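Putative Lipoprotein (Shewanella oneidensis, PDB 3U24) is of unknown function but binds zinc and, as a DUF885 member of the Peptidase_MA clan, may be related to zinc peptidases. Local coordinates at residues 33-37 with 427-432; 43-47 with 125-130; 102-106 with 248-252. The contacts are given in a common frame with arbitrary orientation. Residue numbers count along the deposited sequence, not the author numbering.

All three contacts pack helix against helix in this largely helical chain. Interaction 1 joins the N-terminal helix 25-39 to helix 427-432 and so closes a loop of nearly 390 residues, inside which the other two are nested; interactions 2 and 3 interleave, since their segments alternate along the sequence. The centres of interactions 1 and 2 lie about 15 Å apart, those of 1 and 3 about 17 Å, and those of 2 and 3 about 24 Å. Helices 25-39 and 41-47 are consecutive, and Trp43 on the second touches Trp37 and Phe432 of interaction 1 and selenomethionine Met104 of interaction 3, so helix 41-47 links these two contacts, which do not touch directly.

Interaction 1: residues 33-37 with 427-432; sequences IDDLW and LVKSLF. With ZN (zinc ion), chain H.
Both segments are helical: 33-37 lies inside helix 25-39, and 427-432 belongs to a short helix. Their local axes come no closer than 12.7 Å and run 39° apart in direction, with Ile33 and Val428 the nearest CA pair at 7.9 Å, so side chains have to bridge the gap. The bridge is apolar. Ile33, in the m, m rotamer, sits centrally: its CD1 lies 3.8 Å from Leu431 CD1 and 3.7 Å from Phe432 CE2, the latter at the edge of the phenyl ring. Its CG2 and CG1 make looser contacts, 4.3 Å to Leu427 CD2 and 4.4 Å to Val428 CG2. One turn on, Leu36 (t, p) puts CD2 3.5 Å from Phe432 CZ, while Trp37 (chi1 m) leaves its backbone sideways but swings its indole across, CZ2 3.6 Å from Leu431 CD1. Polar ends turn elsewhere: Trp37 NE1 hydrogen-bonds to the hydroxyl of Tyr369. The metal chemistry also lies off the interface. Asp35 OD1, out of reach of 427-432, binds a zinc ion at 2.3 Å, with waters 2 and 1 at 2.3 and 2.5 Å from the metal, and water 1 donates to Asp35 OD2 at 3.2 Å. The result is a small apolar helix-helix seam, burying 240 Å² with both sides summed, that ties the N-terminal helix to the C-terminal half of a mainly helical fold.

Interaction 2: residues 43-47 with 125-130; sequences WALYS and GGFAQI. With EDO (1,2-ethanediol), chain P.
Tyr46 lays one face of its ring over the side chain of Gln129 (m, m; chi1 -65°, chi2 -70°): Gln129 CG is 4.1 Å from the ring centroid and 12° off the normal, a CH-pi contact. The CA-to-CB bond of Tyr46 points sideways, but chi1 near -84° carries the ring across until OH is 3.0 Å from Gly125 C. A side chain at Gly125 would collide with that hydroxyl, so glycine lets the ring tip reach the backbone. The 3.3 Å approach of Tyr46 OH to Gly126 N has poor hydrogen-bond geometry; that amide instead donates to O1 of a 1,2-ethanediol at 3.0 Å, probably from the crystallisation liquor, which Asn122 and Arg148 also hold. Leu45 (t, p) forms the buried half of the interface: CD2 is 3.5 Å from Gly126 O and 3.8 Å from Ile130 CG1, and its CG is 4.0 Å from Gln129 CB. The segments lie on helices 41-47 and 124-131, with local axes 10.1 Å apart at a crossing angle of 43°, and Tyr46 and Gln129 are the nearest CA pair at 7.1 Å. Ser47 OG donates to Trp43 O at 2.9 Å. Two helices thus cross with glycine where the Tyr46 hydroxyl meets the backbone, next to the zinc site of His50 and Glu133, whose metal lies about 6 Å from the Leu45 side chain.

Interaction 3: residues 102-106 with 248-252; sequences SSMAW and QKFAF
Helix 243-254 runs nearly antiparallel to helix 88-111 here: the local axes approach to 10.7 Å with a signed crossing angle of -152°, and the nearest CA pairs are Ser103 with Phe252 (6.0 Å) and Trp106 with Gln248 (8.9 Å). Gln248, with chi1 m and chi2 t, extends its amide so that OE1 accepts a hydrogen bond from Trp106 NE1 at 2.8 Å, with an angle of 160° at the hydrogen, at the edge of the indole, near its plane. Lys249 follows; its CB lies 3.8 Å from Trp106 CH2, while the ammonium group (NZ) leads away to a salt bridge with Asp253. One turn beyond Gln248 comes Phe252, chi1 m, pointing at the partner helix. Its CE2 sits over one face of Trp106, 3.4 Å from CG; the indole five-membered ring and the Phe252 ring meet obliquely, centroids 5.1 Å apart and planes at 54°. Over a face of Phe252 lies Ser103 CB in a CH-pi contact 3.8 Å from the centroid, and Ser102 CB is 3.6 Å from Phe252 CE1. Ser103 OG turns back to Leu100 O, leaving its methylene for the ring. Trp106 thus gives its NH to an amide oxygen and a face to Phe252, so this antiparallel pair combines one directional polar bond with close aromatic contact.

Interaction 1: residues 33-37 with 427-432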
# COMPACT_ATOMS: atom_id res chain seq x y z
N ILE A 33 -12.01 -5.29 -18.88
CA ILE A 33 -12.53 -5.01 -17.54
C ILE A 33 -13.90 -5.67 -17.38
O ILE A 33 -14.15 -6.33 -16.37
CB ILE A 33 -12.59 -3.48 -17.27
CG1 ILE A 33 -11.16 -2.89 -17.22
CG2 ILE A 33 -13.39 -3.15 -16.01
CD1 ILE A 33 -10.25 -3.67 -16.30
N ASP A 34 -14.78 -5.54 -18.36
CA ASP A 34 -16.03 -6.28 -18.27
C ASP A 34 -15.85 -7.79 -18.06
O ASP A 34 -16.52 -8.37 -17.21
CB ASP A 34 -16.90 -6.01 -19.47
CG ASP A 34 -17.49 -4.60 -19.45
OD1 ASP A 34 -17.47 -3.95 -18.37
OD2 ASP A 34 -17.98 -4.17 -20.52
N ASP A 35 -14.91 -8.40 -18.77
CA ASP A 35 -14.66 -9.80 -18.62
C ASP A 35 -14.03 -10.11 -17.29
O ASP A 35 -14.32 -11.15 -16.73
CB ASP A 35 -13.75 -10.33 -19.73
CG ASP A 35 -14.44 -10.32 -21.07
OD1 ASP A 35 -15.68 -10.23 -21.06
OD2 ASP A 35 -13.75 -10.39 -22.13
N LEU A 36 -13.18 -9.22 -16.78
CA LEU A 36 -12.56 -9.45 -15.49
C LEU A 36 -13.63 -9.49 -14.43
O LEU A 36 -13.60 -10.34 -13.59
CB LEU A 36 -11.50 -8.40 -15.16
CG LEU A 36 -10.67 -8.65 -13.91
CD1 LEU A 36 -9.89 -9.95 -14.00
CD2 LEU A 36 -9.77 -7.43 -13.63
N TRP A 37 -14.61 -8.59 -14.51
CA TRP A 37 -15.67 -8.55 -13.53
C TRP A 37 -16.66 -9.71 -13.60
O TRP A 37 -17.21 -10.11 -12.56
CB TRP A 37 -16.43 -7.25 -13.61
CG TRP A 37 -15.66 -5.99 -13.32
CD1 TRP A 37 -16.04 -4.72 -13.68
CD2 TRP A 37 -14.39 -5.82 -12.59
NE1 TRP A 37 -15.15 -3.81 -13.22
CE2 TRP A 37 -14.14 -4.40 -12.57
CE3 TRP A 37 -13.48 -6.67 -11.97
CZ2 TRP A 37 -13.01 -3.86 -11.99
CZ3 TRP A 37 -12.34 -6.11 -11.36
CH2 TRP A 37 -12.11 -4.74 -11.37
N LEU A 427 -9.37 3.91 -16.84
CA LEU A 427 -9.91 2.92 -15.93
C LEU A 427 -8.83 1.92 -15.53
O LEU A 427 -8.63 1.67 -14.37
CB LEU A 427 -11.13 2.23 -16.55
CG LEU A 427 -12.10 1.47 -15.61
CD1 LEU A 427 -12.46 2.24 -14.34
CD2 LEU A 427 -13.38 1.09 -16.37
N VAL A 428 -8.07 1.39 -16.49
CA VAL A 428 -6.98 0.47 -16.19
C VAL A 428 -5.93 1.00 -15.20
O VAL A 428 -5.55 0.29 -14.28
CB VAL A 428 -6.33 -0.05 -17.49
CG1 VAL A 428 -5.08 -0.88 -17.20
CG2 VAL A 428 -7.36 -0.87 -18.26
N LYS A 429 -5.46 2.23 -15.38
CA LYS A 429 -4.51 2.82 -14.45
C LYS A 429 -5.13 3.05 -13.10
O LYS A 429 -4.44 2.90 -12.10
CB LYS A 429 -3.96 4.16 -14.94
CG LYS A 429 -3.15 4.09 -16.21
CD LYS A 429 -2.33 5.36 -16.41
CE LYS A 429 -3.19 6.59 -16.65
NZ LYS A 429 -2.48 7.50 -17.57
N SER A 430 -6.40 3.43 -13.05
CA SER A 430 -7.05 3.66 -11.77
C SER A 430 -7.16 2.34 -11.00
O SER A 430 -6.89 2.32 -9.84
CB SER A 430 -8.43 4.30 -11.96
OG SER A 430 -8.28 5.61 -12.48
N LEU A 431 -7.47 1.24 -11.67
CA LEU A 431 -7.59 -0.06 -11.02
C LEU A 431 -6.27 -0.74 -10.74
O LEU A 431 -6.11 -1.39 -9.72
CB LEU A 431 -8.46 -0.98 -11.87
CG LEU A 431 -9.90 -0.55 -12.13
CD1 LEU A 431 -10.58 -1.45 -13.18
CD2 LEU A 431 -10.70 -0.53 -10.84
N PHE A 432 -5.31 -0.63 -11.65
CA PHE A 432 -4.12 -1.49 -11.57
C PHE A 432 -2.84 -0.74 -11.65
O PHE A 432 -1.86 -1.29 -12.12
CB PHE A 432 -4.12 -2.53 -12.68
CG PHE A 432 -5.37 -3.28 -12.77
CD1 PHE A 432 -5.79 -4.05 -11.72
CD2 PHE A 432 -6.14 -3.22 -13.89
CE1 PHE A 432 -6.97 -4.74 -11.78
CE2 PHE A 432 -7.33 -3.91 -13.97
CZ PHE A 432 -7.77 -4.64 -12.90
ZN ZN H . -17.11 -10.39 -22.85
O HOH W 1 -15.50 -10.47 -24.83
O HOH W 2 -16.43 -8.17 -23.12

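Interaction 2: residues 43-47 with 125-130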
# COMPACT_ATOMS: atom_id res chain seq x y z
N TRP A 43 -13.93 -9.01 -6.93
CA TRP A 43 -12.95 -8.01 -7.33
C TRP A 43 -13.65 -6.75 -7.82
O TRP A 43 -13.26 -5.62 -7.49
CB TRP A 43 -12.10 -8.60 -8.41
CG TRP A 43 -10.75 -7.96 -8.62
CD1 TRP A 43 -10.31 -6.67 -8.25
CD2 TRP A 43 -9.62 -8.56 -9.34
NE1 TRP A 43 -9.00 -6.46 -8.67
CE2 TRP A 43 -8.54 -7.56 -9.33
CE3 TRP A 43 -9.42 -9.78 -9.97
CZ2 TRP A 43 -7.31 -7.82 -9.92
CZ3 TRP A 43 -8.17 -10.03 -10.55
CH2 TRP A 43 -7.15 -9.07 -10.53
N ALA A 44 -14.72 -6.94 -8.58
CA ALA A 44 -15.49 -5.80 -9.05
C ALA A 44 -16.05 -5.00 -7.85
O ALA A 44 -15.95 -3.77 -7.78
CB ALA A 44 -16.63 -6.27 -9.95
N LEU A 45 -16.66 -5.73 -6.92
CA LEU A 45 -17.22 -5.17 -5.70
C LEU A 45 -16.17 -4.35 -4.95
O LEU A 45 -16.43 -3.22 -4.63
CB LEU A 45 -17.73 -6.32 -4.78
CG LEU A 45 -18.19 -6.02 -3.36
CD1 LEU A 45 -19.31 -4.97 -3.37
CD2 LEU A 45 -18.61 -7.34 -2.67
N TYR A 46 -14.99 -4.90 -4.72
CA TYR A 46 -13.94 -4.16 -4.08
C TYR A 46 -13.51 -2.96 -4.87
O TYR A 46 -13.08 -1.99 -4.28
CB TYR A 46 -12.73 -5.03 -3.81
CG TYR A 46 -12.81 -5.85 -2.53
CD1 TYR A 46 -13.41 -7.09 -2.51
CD2 TYR A 46 -12.26 -5.38 -1.33
CE1 TYR A 46 -13.45 -7.86 -1.36
CE2 TYR A 46 -12.31 -6.17 -0.16
CZ TYR A 46 -12.91 -7.41 -0.21
OH TYR A 46 -13.00 -8.22 0.90
N SER A 47 -13.66 -3.00 -6.21
CA SER A 47 -13.28 -1.85 -7.04
C SER A 47 -14.38 -0.80 -7.11
O SER A 47 -14.19 0.30 -7.63
CB SER A 47 -12.93 -2.34 -8.44
OG SER A 47 -11.85 -3.27 -8.34
N GLY A 125 -14.79 -10.06 4.38
CA GLY A 125 -14.46 -8.91 3.56
C GLY A 125 -15.52 -8.54 2.52
O GLY A 125 -15.94 -7.38 2.42
N GLY A 126 -15.94 -9.51 1.75
CA GLY A 126 -16.95 -9.25 0.72
C GLY A 126 -18.29 -8.83 1.31
O GLY A 126 -18.98 -7.93 0.80
N PHE A 127 -18.65 -9.47 2.42
CA PHE A 127 -19.88 -9.15 3.11
C PHE A 127 -19.82 -7.75 3.71
O PHE A 127 -20.78 -7.02 3.59
CB PHE A 127 -20.24 -10.21 4.16
CG PHE A 127 -20.87 -11.44 3.57
CD1 PHE A 127 -22.23 -11.50 3.36
CD2 PHE A 127 -20.09 -12.53 3.21
CE1 PHE A 127 -22.81 -12.63 2.83
CE2 PHE A 127 -20.67 -13.67 2.69
CZ PHE A 127 -22.03 -13.72 2.48
N ALA A 128 -18.69 -7.38 4.32
CA ALA A 128 -18.55 -6.04 4.92
C ALA A 128 -18.68 -4.95 3.86
O ALA A 128 -19.33 -3.95 4.09
CB ALA A 128 -17.23 -5.91 5.71
N GLN A 129 -18.09 -5.17 2.68
CA GLN A 129 -18.22 -4.19 1.59
C GLN A 129 -19.66 -3.99 1.17
O GLN A 129 -20.00 -2.91 0.74
CB GLN A 129 -17.50 -4.58 0.30
CG GLN A 129 -16.01 -4.68 0.38
CD GLN A 129 -15.29 -3.35 0.54
OE1 GLN A 129 -15.43 -2.43 -0.28
NE2 GLN A 129 -14.46 -3.27 1.57
N ILE A 130 -20.47 -5.04 1.17
CA ILE A 130 -21.87 -4.88 0.78
C ILE A 130 -22.62 -4.15 1.91
O ILE A 130 -23.26 -3.14 1.67
CB ILE A 130 -22.53 -6.23 0.48
CG1 ILE A 130 -21.93 -6.83 -0.82
CG2 ILE A 130 -24.02 -6.06 0.32
CD1 ILE A 130 -21.98 -8.37 -0.93
C1 EDO P . -13.92 -11.94 -0.12
O1 EDO P . -14.24 -11.92 1.29
C2 EDO P . -14.25 -13.29 -0.79
O2 EDO P . -15.66 -13.39 -0.94

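Interaction 3: residues 102-106 with 248-252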
# COMPACT_ATOMS: atom_id res chain seq x y z
N SER A 102 0.01 -11.97 -16.57
CA SER A 102 1.10 -12.88 -16.28
C SER A 102 1.17 -13.17 -14.80
O SER A 102 1.45 -14.27 -14.39
CB SER A 102 2.45 -12.33 -16.78
OG SER A 102 2.45 -12.30 -18.19
N SER A 103 0.92 -12.18 -13.99
CA SER A 103 1.04 -12.40 -12.57
C SER A 103 -0.11 -13.23 -12.00
O SER A 103 0.10 -13.98 -11.08
CB SER A 103 1.19 -11.09 -11.82
OG SER A 103 -0.04 -10.44 -11.79
N MSE A 104 -1.30 -13.12 -12.56
CA MSE A 104 -2.41 -14.04 -12.20
C MSE A 104 -2.06 -15.50 -12.47
O MSE A 104 -2.25 -16.36 -11.59
CB MSE A 104 -3.73 -13.68 -12.89
CG MSE A 104 -4.33 -12.33 -12.43
SE MSE A 104 -5.74 -11.61 -13.61
CE MSE A 104 -6.98 -13.11 -13.41
N ALA A 105 -1.55 -15.78 -13.66
CA ALA A 105 -1.18 -17.13 -14.04
C ALA A 105 -0.11 -17.66 -13.08
O ALA A 105 -0.18 -18.80 -12.61
CB ALA A 105 -0.69 -17.18 -15.48
N TRP A 106 0.88 -16.83 -12.83
CA TRP A 106 2.00 -17.19 -12.01
C TRP A 106 1.59 -17.43 -10.58
O TRP A 106 2.11 -18.34 -9.98
CB TRP A 106 3.08 -16.12 -12.10
CG TRP A 106 4.22 -16.26 -11.10
CD1 TRP A 106 5.41 -16.97 -11.25
CD2 TRP A 106 4.29 -15.65 -9.77
NE1 TRP A 106 6.19 -16.83 -10.13
CE2 TRP A 106 5.59 -16.03 -9.22
CE3 TRP A 106 3.47 -14.79 -9.04
CZ2 TRP A 106 6.01 -15.60 -7.96
CZ3 TRP A 106 3.90 -14.36 -7.75
CH2 TRP A 106 5.14 -14.76 -7.23
N GLN A 248 10.64 -13.01 -8.80
CA GLN A 248 9.51 -13.04 -9.72
C GLN A 248 8.43 -12.13 -9.13
O GLN A 248 7.85 -11.31 -9.87
CB GLN A 248 8.97 -14.48 -10.00
CG GLN A 248 9.91 -15.37 -10.81
CD GLN A 248 9.62 -16.92 -10.83
OE1 GLN A 248 8.94 -17.49 -9.97
NE2 GLN A 248 10.21 -17.60 -11.81
N LYS A 249 8.15 -12.22 -7.82
CA LYS A 249 7.10 -11.37 -7.23
C LYS A 249 7.45 -9.88 -7.33
O LYS A 249 6.59 -9.05 -7.60
CB LYS A 249 6.83 -11.75 -5.76
CG LYS A 249 5.61 -11.07 -5.14
CD LYS A 249 5.23 -11.75 -3.80
CE LYS A 249 3.84 -11.40 -3.26
NZ LYS A 249 3.68 -9.98 -2.96
N PHE A 250 8.71 -9.58 -7.07
CA PHE A 250 9.24 -8.23 -7.16
C PHE A 250 9.05 -7.74 -8.58
O PHE A 250 8.52 -6.66 -8.75
CB PHE A 250 10.70 -8.22 -6.73
CG PHE A 250 11.36 -6.87 -6.76
CD1 PHE A 250 11.26 -6.01 -5.70
CD2 PHE A 250 12.15 -6.49 -7.86
CE1 PHE A 250 11.90 -4.77 -5.73
CE2 PHE A 250 12.78 -5.26 -7.89
CZ PHE A 250 12.63 -4.39 -6.84
N ALA A 251 9.36 -8.53 -9.60
CA ALA A 251 9.14 -8.07 -10.99
C ALA A 251 7.66 -7.78 -11.27
O ALA A 251 7.35 -6.75 -11.84
CB ALA A 251 9.71 -9.04 -12.01
N PHE A 252 6.73 -8.65 -10.82
CA PHE A 252 5.31 -8.46 -11.11
C PHE A 252 4.68 -7.31 -10.32
O PHE A 252 3.90 -6.52 -10.89
CB PHE A 252 4.46 -9.73 -10.84
CG PHE A 252 4.65 -10.83 -11.84
CD1 PHE A 252 4.54 -10.58 -13.21
CD2 PHE A 252 4.89 -12.13 -11.42
CE1 PHE A 252 4.69 -11.58 -14.13
CE2 PHE A 252 5.05 -13.16 -12.34
CZ PHE A 252 4.96 -12.88 -13.70